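Local coordinates for thioredoxin domain-containing protein (Vibrio parahaemolyticus, PDB 2R5S), which is of unknown function in this tetratricopeptide-repeat part, though the whole protein, which also has a thioredoxin domain, may act as a protein-disulfide reductase, at residues P105-Q117 with L130-Q142. Numbering follows the deposited sequence.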
loop_
_atom_site.group_PDB
_atom_site.type_symbol
_atom_site.label_atom_id
_atom_site.label_comp_id
_atom_site.label_asym_id
_atom_site.label_seq_id
_atom_site.Cartn_x
_atom_site.Cartn_y
_atom_site.Cartn_z
ATOM N N PRO A 105 20.778 -14.869 -6.250
ATOM C CA PRO A 105 20.663 -13.453 -6.029
ATOM C C PRO A 105 20.847 -12.584 -7.265
ATOM O O PRO A 105 20.382 -11.442 -7.279
ATOM C CB PRO A 105 21.762 -13.160 -4.984
ATOM C CG PRO A 105 22.725 -14.267 -5.096
ATOM C CD PRO A 105 21.854 -15.458 -5.435
ATOM N N ASP A 106 21.528 -13.074 -8.293
ATOM C CA ASP A 106 21.791 -12.192 -9.442
ATOM C C ASP A 106 20.720 -12.273 -10.535
ATOM O O ASP A 106 20.610 -11.338 -11.341
ATOM C CB ASP A 106 23.221 -12.326 -9.965
ATOM C CG ASP A 106 24.208 -11.413 -9.208
ATOM O OD1 ASP A 106 24.866 -11.932 -8.264
ATOM O OD2 ASP A 106 24.312 -10.186 -9.551
ATOM N N ASN A 107 19.929 -13.354 -10.523
ATOM C CA ASN A 107 18.814 -13.560 -11.457
ATOM C C ASN A 107 17.778 -12.460 -11.349
ATOM O O ASN A 107 16.850 -12.557 -10.555
ATOM C CB ASN A 107 18.138 -14.945 -11.214
ATOM C CG ASN A 107 17.066 -15.274 -12.249
ATOM O OD1 ASN A 107 16.419 -14.372 -12.792
ATOM N ND2 ASN A 107 16.860 -16.579 -12.513
ATOM N N PHE A 108 17.939 -11.414 -12.163
ATOM C CA PHE A 108 17.115 -10.194 -12.086
ATOM C C PHE A 108 15.681 -10.475 -12.463
ATOM O O PHE A 108 14.789 -9.868 -11.930
ATOM C CB PHE A 108 17.682 -9.073 -12.972
ATOM C CG PHE A 108 18.993 -8.487 -12.443
ATOM C CD1 PHE A 108 19.279 -8.527 -11.080
ATOM C CD2 PHE A 108 19.925 -7.940 -13.301
ATOM C CE1 PHE A 108 20.494 -7.998 -10.564
ATOM C CE2 PHE A 108 21.137 -7.411 -12.808
ATOM C CZ PHE A 108 21.419 -7.435 -11.428
ATOM N N GLU A 109 15.475 -11.391 -13.395
ATOM C CA GLU A 109 14.142 -11.742 -13.858
ATOM C C GLU A 109 13.259 -12.434 -12.755
ATOM O O GLU A 109 12.017 -12.353 -12.775
ATOM C CB GLU A 109 14.263 -12.613 -15.123
ATOM C CG GLU A 109 12.905 -13.153 -15.587
ATOM C CD GLU A 109 12.961 -14.171 -16.737
ATOM O OE1 GLU A 109 13.757 -13.994 -17.675
ATOM O OE2 GLU A 109 12.194 -15.143 -16.682
ATOM N N LEU A 110 13.906 -13.127 -11.823
ATOM C CA LEU A 110 13.212 -13.725 -10.669
ATOM C C LEU A 110 12.810 -12.647 -9.683
ATOM O O LEU A 110 11.812 -12.774 -8.973
ATOM C CB LEU A 110 14.129 -14.682 -9.923
ATOM C CG LEU A 110 13.788 -16.154 -10.115
ATOM C CD1 LEU A 110 15.017 -16.919 -9.657
ATOM C CD2 LEU A 110 12.541 -16.457 -9.253
ATOM N N ALA A 111 13.610 -11.601 -9.648
ATOM C CA ALA A 111 13.389 -10.516 -8.723
ATOM C C ALA A 111 12.175 -9.736 -9.152
ATOM O O ALA A 111 11.294 -9.480 -8.328
ATOM C CB ALA A 111 14.624 -9.657 -8.554
ATOM N N CYS A 112 12.083 -9.447 -10.450
ATOM C CA CYS A 112 10.903 -8.814 -11.042
ATOM C C CYS A 112 9.636 -9.575 -10.728
ATOM O O CYS A 112 8.645 -8.982 -10.337
ATOM C CB CYS A 112 11.102 -8.594 -12.551
ATOM S SG CYS A 112 12.307 -7.217 -12.871
ATOM N N GLU A 113 9.667 -10.892 -10.883
ATOM C CA GLU A 113 8.499 -11.798 -10.589
ATOM C C GLU A 113 8.197 -11.828 -9.048
ATOM O O GLU A 113 7.062 -11.685 -8.613
ATOM C CB GLU A 113 8.853 -13.200 -10.965
ATOM C CG GLU A 113 9.362 -13.466 -12.351
ATOM C CD GLU A 113 9.452 -14.996 -12.606
ATOM O OE1 GLU A 113 10.412 -15.435 -13.276
ATOM O OE2 GLU A 113 8.575 -15.764 -12.088
ATOM N N LEU A 114 9.225 -12.021 -8.227
ATOM C CA LEU A 114 9.009 -11.924 -6.772
ATOM C C LEU A 114 8.252 -10.590 -6.444
ATOM O O LEU A 114 7.137 -10.589 -5.839
ATOM C CB LEU A 114 10.341 -12.045 -6.004
ATOM C CG LEU A 114 10.156 -11.955 -4.503
ATOM C CD1 LEU A 114 8.965 -12.855 -4.139
ATOM C CD2 LEU A 114 11.383 -12.364 -3.716
ATOM N N ALA A 115 8.782 -9.477 -6.968
ATOM C CA ALA A 115 8.243 -8.175 -6.712
ATOM C C ALA A 115 6.806 -8.043 -7.137
ATOM O O ALA A 115 6.037 -7.469 -6.371
ATOM C CB ALA A 115 9.157 -7.069 -7.318
ATOM N N VAL A 116 6.428 -8.599 -8.306
ATOM C CA VAL A 116 5.078 -8.563 -8.844
ATOM C C VAL A 116 4.121 -9.415 -8.018
ATOM O O VAL A 116 2.917 -9.134 -7.956
ATOM C CB VAL A 116 5.051 -9.065 -10.331
ATOM C CG1 VAL A 116 3.638 -9.548 -10.813
ATOM C CG2 VAL A 116 5.580 -7.982 -11.322
ATOM N N GLN A 117 4.650 -10.483 -7.413
ATOM C CA GLN A 117 3.890 -11.295 -6.463
ATOM C C GLN A 117 3.811 -10.578 -5.096
ATOM O O GLN A 117 2.768 -10.652 -4.402
ATOM C CB GLN A 117 4.495 -12.705 -6.329
ATOM C CG GLN A 117 4.125 -13.648 -7.447
ATOM C CD GLN A 117 2.706 -13.444 -7.920
ATOM O OE1 GLN A 117 1.805 -13.219 -7.111
ATOM N NE2 GLN A 117 2.487 -13.540 -9.234
ATOM N N LEU A 130 13.149 -4.665 -2.691
ATOM C CA LEU A 130 13.809 -5.649 -3.552
ATOM C C LEU A 130 14.415 -4.982 -4.806
ATOM O O LEU A 130 15.618 -5.089 -5.070
ATOM C CB LEU A 130 12.810 -6.732 -4.009
ATOM C CG LEU A 130 13.574 -8.000 -4.350
ATOM C CD1 LEU A 130 14.337 -8.643 -3.133
ATOM C CD2 LEU A 130 12.620 -8.995 -5.015
ATOM N N LEU A 131 13.574 -4.293 -5.565
ATOM C CA LEU A 131 13.971 -3.698 -6.840
ATOM C C LEU A 131 14.981 -2.568 -6.627
ATOM O O LEU A 131 15.926 -2.396 -7.417
ATOM C CB LEU A 131 12.717 -3.201 -7.560
ATOM C CG LEU A 131 12.044 -4.263 -8.501
ATOM C CD1 LEU A 131 12.303 -5.691 -8.042
ATOM C CD2 LEU A 131 10.539 -4.094 -8.863
ATOM N N TRP A 132 14.779 -1.794 -5.565
ATOM C CA TRP A 132 15.538 -0.612 -5.307
ATOM C C TRP A 132 16.978 -1.060 -5.165
ATOM O O TRP A 132 17.890 -0.386 -5.609
ATOM C CB TRP A 132 15.105 0.074 -3.996
ATOM C CG TRP A 132 16.148 1.150 -3.551
ATOM C CD1 TRP A 132 16.998 1.125 -2.444
ATOM C CD2 TRP A 132 16.443 2.365 -4.242
ATOM N NE1 TRP A 132 17.788 2.247 -2.445
ATOM C CE2 TRP A 132 17.455 3.021 -3.532
ATOM C CE3 TRP A 132 15.939 2.965 -5.406
ATOM C CZ2 TRP A 132 17.974 4.227 -3.956
ATOM C CZ3 TRP A 132 16.462 4.166 -5.811
ATOM C CH2 TRP A 132 17.456 4.778 -5.113
ATOM N N ASN A 133 17.167 -2.207 -4.511
ATOM C CA ASN A 133 18.494 -2.758 -4.231
ATOM C C ASN A 133 19.272 -3.116 -5.512
ATOM O O ASN A 133 20.488 -3.118 -5.526
ATOM C CB ASN A 133 18.353 -3.958 -3.303
ATOM C CG ASN A 133 18.427 -3.568 -1.822
ATOM O OD1 ASN A 133 18.907 -2.493 -1.465
ATOM N ND2 ASN A 133 17.921 -4.432 -0.968
ATOM N N ILE A 134 18.548 -3.404 -6.596
ATOM C CA ILE A 134 19.168 -3.689 -7.890
ATOM C C ILE A 134 19.449 -2.351 -8.620
ATOM O O ILE A 134 20.532 -2.122 -9.145
ATOM C CB ILE A 134 18.239 -4.600 -8.691
ATOM C CG1 ILE A 134 18.165 -5.975 -8.033
ATOM C CG2 ILE A 134 18.654 -4.729 -10.168
ATOM C CD1 ILE A 134 17.136 -6.804 -8.579
ATOM N N LEU A 135 18.475 -1.444 -8.590
ATOM C CA LEU A 135 18.495 -0.223 -9.389
ATOM C C LEU A 135 19.556 0.756 -9.003
ATOM O O LEU A 135 20.081 1.487 -9.853
ATOM C CB LEU A 135 17.116 0.467 -9.426
ATOM C CG LEU A 135 15.877 -0.233 -10.023
ATOM C CD1 LEU A 135 14.622 0.547 -9.641
ATOM C CD2 LEU A 135 15.866 -0.419 -11.509
ATOM N N LYS A 136 19.860 0.818 -7.721
ATOM C CA LYS A 136 20.909 1.731 -7.267
ATOM C C LYS A 136 22.328 1.196 -7.499
ATOM O O LYS A 136 23.339 1.853 -7.146
ATOM C CB LYS A 136 20.721 1.996 -5.786
ATOM C CG LYS A 136 21.277 0.963 -4.878
ATOM C CD LYS A 136 20.856 1.302 -3.472
ATOM C CE LYS A 136 21.229 0.204 -2.542
ATOM N NZ LYS A 136 21.167 0.745 -1.161
ATOM N N VAL A 137 22.407 -0.011 -8.062
ATOM C CA VAL A 137 23.663 -0.536 -8.584
ATOM C C VAL A 137 23.643 -0.396 -10.084
ATOM O O VAL A 137 24.660 -0.069 -10.647
ATOM C CB VAL A 137 23.854 -2.050 -8.319
ATOM C CG1 VAL A 137 25.322 -2.440 -8.620
ATOM C CG2 VAL A 137 23.541 -2.393 -6.867
ATOM N N ASN A 138 22.483 -0.652 -10.710
ATOM C CA ASN A 138 22.343 -0.782 -12.165
ATOM C C ASN A 138 20.923 -0.369 -12.580
ATOM O O ASN A 138 20.020 -1.250 -12.695
ATOM C CB ASN A 138 22.556 -2.292 -12.548
ATOM C CG ASN A 138 22.603 -2.603 -14.107
ATOM O OD1 ASN A 138 22.804 -3.769 -14.471
ATOM N ND2 ASN A 138 22.450 -1.594 -14.988
ATOM N N LEU A 139 20.723 0.905 -12.910
ATOM C CA LEU A 139 19.413 1.371 -13.476
ATOM C C LEU A 139 18.924 0.627 -14.705
ATOM O O LEU A 139 17.710 0.649 -15.026
ATOM C CB LEU A 139 19.492 2.841 -13.865
ATOM C CG LEU A 139 19.091 4.027 -12.948
ATOM C CD1 LEU A 139 18.723 3.727 -11.556
ATOM C CD2 LEU A 139 19.978 5.275 -13.033
ATOM N N GLY A 140 19.854 0.018 -15.434
ATOM C CA GLY A 140 19.527 -0.742 -16.661
ATOM C C GLY A 140 19.166 -2.180 -16.381
ATOM O O GLY A 140 18.815 -2.937 -17.314
ATOM N N ALA A 141 19.194 -2.562 -15.102
ATOM C CA ALA A 141 19.201 -3.971 -14.744
ATOM C C ALA A 141 18.214 -4.677 -15.608
ATOM O O ALA A 141 17.079 -4.248 -15.687
ATOM C CB ALA A 141 18.813 -4.179 -13.308
ATOM N N GLN A 142 18.621 -5.775 -16.223
ATOM C CA GLN A 142 17.667 -6.633 -16.925
ATOM C C GLN A 142 17.017 -5.959 -18.139
ATOM O O GLN A 142 15.884 -6.258 -18.541
ATOM C CB GLN A 142 16.651 -7.278 -15.948
ATOM C CG GLN A 142 15.793 -8.461 -16.529
ATOM C CD GLN A 142 16.597 -9.711 -16.910
ATOM O OE1 GLN A 142 17.645 -10.001 -16.338
ATOM N NE2 GLN A 142 16.071 -10.477 -17.889
#
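Phe108, Ala111 and Ala115 meet Leu130, Leu131 and Ile134 in an apolar helix-helix contact within a tetratricopeptide-repeat region, where helices 108-120 and 124-135 form an antiparallel hairpin. The axes of 108-117 and 130-135 run at 150° to each other and come within 10.1 Å. Small residues make the fit: Ala115 CB meets both methyls of Leu131, 3.5 Å from CD1, while Ala111 CB meets Ile134 CD1 at 3.8 Å. Leu130, with CG anti to its amide nitrogen (chi1 -155°), rests CD2 against both the Ala111 carbonyl oxygen and Leu114 CD2, 3.8 Å from the latter; the two leucine side chains cross at about a right angle. At the hairpin's open end, Ile134 CG2 and Ala141 CB lie over one face of the Phe108 ring, CH-pi contacts 4.0 and 4.3 Å from its centroid, and Asp106 O lies above the opposite face. Gln142, bent at chi2 (65°), lays its amide against the first turn of helix 108-120, OE1 3.5 Å from Phe108 CB. Asn107 N-caps that helix, OD1 accepting from Leu110 N at 3.0 Å. Leu131 also touches Thr149 and Phe150 of helix 145-157. With no hydrogen bond between them, the segments are held mainly by apolar packing and CH-pi contacts, Gln142 packing at the edge.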